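Local coordinates for phosphohistidine phosphatase SixA (Escherichia coli, PDB 1UJC), which removes phosphate from phosphohistidine in the HPt domain of the ArcB sensor, acting as a protein histidine phosphatase in the multistep His-Asp phosphorelay, at residues L23-N26 with G27-S31; Y91-A94 with L95-G99. All coordinates share one frame; numbering follows the deposited sequence.

Contact 1 of 2, residues L23-N26 with G27-S31; sequences LTTN and GCDES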
ATOM      1  N   LEU A  23      -0.850 -15.368  -3.310  1.00 15.38           N
ATOM      2  CA  LEU A  23       0.253 -14.707  -3.991  1.00 16.15           C
ATOM      3  C   LEU A  23       1.073 -15.777  -4.710  1.00 17.10           C
ATOM      4  O   LEU A  23       1.084 -16.931  -4.299  1.00 16.58           O
ATOM      5  CB  LEU A  23       1.119 -13.982  -2.957  1.00 17.50           C
ATOM      6  CG  LEU A  23       1.517 -12.517  -3.171  1.00 20.47           C
ATOM      7  CD1 LEU A  23       0.356 -11.716  -3.763  1.00 17.96           C
ATOM      8  CD2 LEU A  23       1.957 -11.931  -1.834  1.00 18.89           C
ATOM      9  N   THR A  24       1.732 -15.409  -5.802  1.00 18.20           N
ATOM     10  CA  THR A  24       2.574 -16.366  -6.515  1.00 18.92           C
ATOM     11  C   THR A  24       3.972 -16.266  -5.904  1.00 18.89           C
ATOM     12  O   THR A  24       4.267 -15.336  -5.151  1.00 18.64           O
ATOM     13  CB  THR A  24       2.714 -16.020  -8.005  1.00 19.05           C
ATOM     14  OG1 THR A  24       3.477 -14.813  -8.133  1.00 17.21           O
ATOM     15  CG2 THR A  24       1.344 -15.831  -8.654  1.00 19.68           C
ATOM     16  N   THR A  25       4.828 -17.222  -6.241  1.00 19.17           N
ATOM     17  CA  THR A  25       6.197 -17.232  -5.751  1.00 20.02           C
ATOM     18  C   THR A  25       6.882 -15.922  -6.126  1.00 18.13           C
ATOM     19  O   THR A  25       7.547 -15.302  -5.296  1.00 18.68           O
ATOM     20  CB  THR A  25       6.971 -18.412  -6.360  1.00 20.84           C
ATOM     21  OG1 THR A  25       6.407 -19.636  -5.872  1.00 25.43           O
ATOM     22  CG2 THR A  25       8.436 -18.346  -5.994  1.00 20.76           C
ATOM     23  N   ASN A  26       6.713 -15.507  -7.377  1.00 17.98           N
ATOM     24  CA  ASN A  26       7.302 -14.262  -7.870  1.00 17.12           C
ATOM     25  C   ASN A  26       6.704 -13.092  -7.099  1.00 16.34           C
ATOM     26  O   ASN A  26       7.418 -12.173  -6.701  1.00 16.52           O
ATOM     27  CB  ASN A  26       7.027 -14.107  -9.373  1.00 18.44           C
ATOM     28  CG  ASN A  26       7.406 -12.733  -9.905  1.00 19.97           C
ATOM     29  OD1 ASN A  26       8.588 -12.372  -9.969  1.00 19.16           O
ATOM     30  ND2 ASN A  26       6.396 -11.954 -10.286  1.00 19.90           N
ATOM     31  N   GLY A  27       5.391 -13.137  -6.885  1.00 15.75           N
ATOM     32  CA  GLY A  27       4.722 -12.080  -6.147  1.00 14.10           C
ATOM     33  C   GLY A  27       5.322 -11.943  -4.762  1.00 14.47           C
ATOM     34  O   GLY A  27       5.435 -10.836  -4.232  1.00 15.49           O
ATOM     35  N   CYS A  28       5.694 -13.074  -4.167  1.00 14.07           N
ATOM     36  CA  CYS A  28       6.316 -13.077  -2.852  1.00 14.95           C
ATOM     37  C   CYS A  28       7.720 -12.501  -2.989  1.00 15.59           C
ATOM     38  O   CYS A  28       8.109 -11.601  -2.244  1.00 16.45           O
ATOM     39  CB  CYS A  28       6.405 -14.504  -2.292  1.00 14.67           C
ATOM     40  SG  CYS A  28       4.838 -15.204  -1.714  1.00 15.44           S
ATOM     41  N   ASP A  29       8.471 -13.019  -3.956  1.00 17.01           N
ATOM     42  CA  ASP A  29       9.836 -12.563  -4.183  1.00 17.25           C
ATOM     43  C   ASP A  29       9.916 -11.054  -4.372  1.00 16.51           C
ATOM     44  O   ASP A  29      10.704 -10.380  -3.706  1.00 16.28           O
ATOM     45  CB  ASP A  29      10.446 -13.254  -5.406  1.00 20.07           C
ATOM     46  CG  ASP A  29      10.502 -14.769  -5.263  1.00 24.28           C
ATOM     47  OD1 ASP A  29      10.846 -15.267  -4.170  1.00 25.26           O
ATOM     48  OD2 ASP A  29      10.214 -15.461  -6.260  1.00 26.34           O
ATOM     49  N   GLU A  30       9.098 -10.520  -5.275  1.00 15.69           N
ATOM     50  CA  GLU A  30       9.109  -9.088  -5.539  1.00 15.89           C
ATOM     51  C   GLU A  30       8.628  -8.268  -4.357  1.00 15.46           C
ATOM     52  O   GLU A  30       9.092  -7.147  -4.148  1.00 13.72           O
ATOM     53  CB  GLU A  30       8.255  -8.756  -6.758  1.00 14.58           C
ATOM     54  CG  GLU A  30       8.698  -9.453  -8.017  1.00 17.14           C
ATOM     55  CD  GLU A  30       8.046  -8.867  -9.241  1.00 18.98           C
ATOM     56  OE1 GLU A  30       6.818  -8.629  -9.199  1.00 17.25           O
ATOM     57  OE2 GLU A  30       8.759  -8.648 -10.244  1.00 21.61           O
ATOM     58  N   SER A  31       7.695  -8.812  -3.586  1.00 14.82           N
ATOM     59  CA  SER A  31       7.206  -8.081  -2.429  1.00 14.82           C
ATOM     60  C   SER A  31       8.318  -7.947  -1.393  1.00 14.38           C
ATOM     61  O   SER A  31       8.431  -6.916  -0.729  1.00 12.92           O
ATOM     62  CB  SER A  31       5.981  -8.774  -1.832  1.00 14.59           C
ATOM     63  OG  SER A  31       4.826  -8.469  -2.598  1.00 16.61           O
TER
HETATM   64  O   HOH W   1      10.903 -14.051  -8.601  1.00 27.88           O

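Contact 2 of 2, residues Y91-A94 with L95-G99; sequences YLQA and LTNEG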
ATOM      1  N   TYR A  91      -9.785   8.301   6.578  1.00 10.59           N
ATOM      2  CA  TYR A  91      -9.152   7.468   7.594  1.00 11.78           C
ATOM      3  C   TYR A  91      -7.704   7.956   7.741  1.00 11.76           C
ATOM      4  O   TYR A  91      -7.201   8.129   8.852  1.00 11.35           O
ATOM      5  CB  TYR A  91      -9.184   5.997   7.152  1.00 11.55           C
ATOM      6  CG  TYR A  91      -8.861   4.974   8.230  1.00 11.39           C
ATOM      7  CD1 TYR A  91      -9.876   4.238   8.846  1.00 12.18           C
ATOM      8  CD2 TYR A  91      -7.541   4.706   8.600  1.00 10.74           C
ATOM      9  CE1 TYR A  91      -9.584   3.258   9.795  1.00 11.57           C
ATOM     10  CE2 TYR A  91      -7.240   3.728   9.550  1.00 10.27           C
ATOM     11  CZ  TYR A  91      -8.267   3.007  10.141  1.00 12.71           C
ATOM     12  OH  TYR A  91      -7.979   2.034  11.075  1.00 13.19           O
ATOM     13  N   LEU A  92      -7.046   8.194   6.610  1.00 11.44           N
ATOM     14  CA  LEU A  92      -5.666   8.664   6.617  1.00 10.77           C
ATOM     15  C   LEU A  92      -5.536  10.053   7.243  1.00 10.98           C
ATOM     16  O   LEU A  92      -4.583  10.317   7.977  1.00 10.80           O
ATOM     17  CB  LEU A  92      -5.094   8.663   5.194  1.00  9.71           C
ATOM     18  CG  LEU A  92      -4.588   7.301   4.704  1.00 11.11           C
ATOM     19  CD1 LEU A  92      -4.363   7.320   3.194  1.00 11.23           C
ATOM     20  CD2 LEU A  92      -3.301   6.957   5.435  1.00 11.61           C
ATOM     21  N   GLN A  93      -6.496  10.932   6.963  1.00 10.84           N
ATOM     22  CA  GLN A  93      -6.467  12.279   7.526  1.00 10.98           C
ATOM     23  C   GLN A  93      -6.618  12.175   9.043  1.00 11.30           C
ATOM     24  O   GLN A  93      -5.983  12.921   9.791  1.00  9.89           O
ATOM     25  CB  GLN A  93      -7.587  13.147   6.923  1.00 11.34           C
ATOM     26  CG  GLN A  93      -7.753  14.516   7.593  1.00 13.46           C
ATOM     27  CD  GLN A  93      -8.596  15.496   6.785  1.00 14.10           C
ATOM     28  OE1 GLN A  93      -9.567  15.110   6.126  1.00 16.88           O
ATOM     29  NE2 GLN A  93      -8.237  16.776   6.848  1.00 13.39           N
ATOM     30  N   ALA A  94      -7.451  11.237   9.492  1.00 12.19           N
ATOM     31  CA  ALA A  94      -7.657  11.020  10.918  1.00 12.65           C
ATOM     32  C   ALA A  94      -6.317  10.684  11.563  1.00 12.75           C
ATOM     33  O   ALA A  94      -5.880  11.360  12.493  1.00 13.57           O
ATOM     34  CB  ALA A  94      -8.638   9.883  11.144  1.00 11.99           C
ATOM     35  N   LEU A  95      -5.660   9.642  11.064  1.00 13.59           N
ATOM     36  CA  LEU A  95      -4.372   9.241  11.612  1.00 13.03           C
ATOM     37  C   LEU A  95      -3.370  10.393  11.575  1.00 14.04           C
ATOM     38  O   LEU A  95      -2.566  10.550  12.494  1.00 14.54           O
ATOM     39  CB  LEU A  95      -3.816   8.037  10.845  1.00 15.09           C
ATOM     40  CG  LEU A  95      -4.646   6.747  10.876  1.00 13.80           C
ATOM     41  CD1 LEU A  95      -3.874   5.626  10.178  1.00 15.78           C
ATOM     42  CD2 LEU A  95      -4.949   6.363  12.309  1.00 12.77           C
ATOM     43  N   THR A  96      -3.419  11.198  10.518  1.00 13.39           N
ATOM     44  CA  THR A  96      -2.511  12.334  10.387  1.00 14.12           C
ATOM     45  C   THR A  96      -2.697  13.296  11.555  1.00 13.46           C
ATOM     46  O   THR A  96      -1.723  13.749  12.152  1.00 14.93           O
ATOM     47  CB  THR A  96      -2.741  13.096   9.055  1.00 14.10           C
ATOM     48  OG1 THR A  96      -2.381  12.253   7.955  1.00 13.98           O
ATOM     49  CG2 THR A  96      -1.896  14.363   9.003  1.00 15.72           C
ATOM     50  N   ASN A  97      -3.947  13.596  11.885  1.00 14.24           N
ATOM     51  CA  ASN A  97      -4.252  14.501  12.987  1.00 12.62           C
ATOM     52  C   ASN A  97      -3.999  13.844  14.342  1.00 12.94           C
ATOM     53  O   ASN A  97      -3.880  14.525  15.358  1.00 13.34           O
ATOM     54  CB  ASN A  97      -5.705  14.970  12.893  1.00 13.10           C
ATOM     55  CG  ASN A  97      -5.894  16.063  11.864  1.00 14.44           C
ATOM     56  OD1 ASN A  97      -5.586  17.230  12.116  1.00 13.38           O
ATOM     57  ND2 ASN A  97      -6.384  15.690  10.689  1.00 13.21           N
ATOM     58  N   GLU A  98      -3.914  12.519  14.339  1.00 12.42           N
ATOM     59  CA  GLU A  98      -3.666  11.744  15.550  1.00 13.10           C
ATOM     60  C   GLU A  98      -2.190  11.839  15.924  1.00 12.98           C
ATOM     61  O   GLU A  98      -1.817  11.654  17.079  1.00 12.80           O
ATOM     62  CB  GLU A  98      -4.065  10.274  15.318  1.00 12.96           C
ATOM     63  CG  GLU A  98      -3.743   9.321  16.470  1.00 13.16           C
ATOM     64  CD  GLU A  98      -4.257   7.905  16.227  1.00 13.05           C
ATOM     65  OE1 GLU A  98      -5.487   7.702  16.237  1.00 12.59           O
ATOM     66  OE2 GLU A  98      -3.431   6.992  16.023  1.00 14.79           O
ATOM     67  N   GLY A  99      -1.354  12.133  14.935  1.00 13.55           N
ATOM     68  CA  GLY A  99       0.069  12.242  15.189  1.00 13.66           C
ATOM     69  C   GLY A  99       0.880  11.164  14.488  1.00 14.12           C
ATOM     70  O   GLY A  99       2.101  11.225  14.472  1.00 13.67           O
TER

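Contact 1 of 2, residues L23-N26 with G27-S31
The flat amide of Asn26 meets the carboxylate of Glu30 one helical turn on, the two planes turned 50° apart. Glu30 slants past the OD1 and ND2 end of the amide, displaced toward one face: its CG lies 3.5 Å from Asn26 OD1, and its CD is near OD1 and ND2. A water close to the amide plane donates to OD1, about at right angles to Glu30 CG, and also to Asp29 OD2. With CG trans to the backbone N (chi1 170°), the Asn26 side chain stands out from the helix where Glu30 and this water can reach it. Glu30 OE2 makes a salt bridge to Lys156, a residue the Asn26 side chain also touches; exchanging Glu30 for an alanine would probably leave Lys156 without this mate and the Asn26 amide freer to turn. The same turn starts the helix, with Thr24 as N-cap: its OG1 accepts from Gly27 N at 2.8 Å, satisfying an amide that has no carbonyl of an earlier turn to bond, and is also hydrogen-bonded to Asp10. A threonine suits the position because its short hydroxyl folds back onto the first turn. Glycine suits Gly27, since a CB there would press on Thr24 OG1 and Leu23 CG. Across the cap, Leu23 CB lies 4.1 Å from Cys28 SG, both side chains also touching helix 54-66. Leu23 precedes the cap and Cys28 is the fourth residue after it, the spacing of a hydrophobic staple, so polar N-cap and apolar staple together start helix 25-40, with the Leu23 side chain about 8 Å from the bound tungstate.

Contact 2 of 2, residues Y91-A94 with L95-G99
Tyr91 O accepts from Leu95 N at 3.1 Å, one of the helical bonds that carry helix 85-98 through its last turns to a Schellman motif at Gly99. Leu92 O and Gln93 O take the amides of Thr96 and Asn97 in the same way, but the bond from Glu98 N to Ala94 O is weak, as the helix nears its end. Gly99 then leaves the helix with a positive phi of 114° while its N turns back to Thr96 O and, weakly, to Leu95 O. Glycine is called for here, because a CB would jam against the preceding carbonyl oxygen. Among the side chains, Leu95 CD1 lies 3.9 Å from Tyr91 CE2, the two groups crossing at a slant. Tyr91 also rests on Leu49, in strand 47-50, and sends its OH to Glu74, so an amphipathic ring suits a place between sheet and surface. Leu92 and Thr96 both touch Leu138 in strand 133-138, and the buried hydroxyl of Thr96 is satisfied by donating from OG1 to Leu92 O at 2.9 Å. This hydroxyl and Thr96 N grip the carbonyl from opposite faces of its plane. On the outer side, the amides of Gln93 and Asn97 run alongside each other, planes 33° apart, and the NE2 of one and ND2 of the other both bond to Glu140 O. With its CG beside the backbone N (chi1 -79°), Asn97 also turns ND2 back along the helix, where it donates to Gln93 O at 2.9 Å from above the carbonyl plane.

The two contacts belong to different helices on opposite sides of the chain's centre, with their own centres about 31 Å apart and no touch between them. Each is partly buried, one flank against the protein and the other toward solvent. Contact 1 is a beginning, where a side-chain oxygen caps a first-turn N-H that has no earlier turn to bond to; contact 2 is an ending, where a Schellman turn at glycine closes the helix. Side-chain donors reach backbone carbonyls in both, from Ser31 in contact 1 and from Thr96 and Asn97 in contact 2. Their buried flanks differ: 23-31 packs on helix 54-66, on the tungstate side, whereas 91-99 lies against strands 47-50 and 133-138.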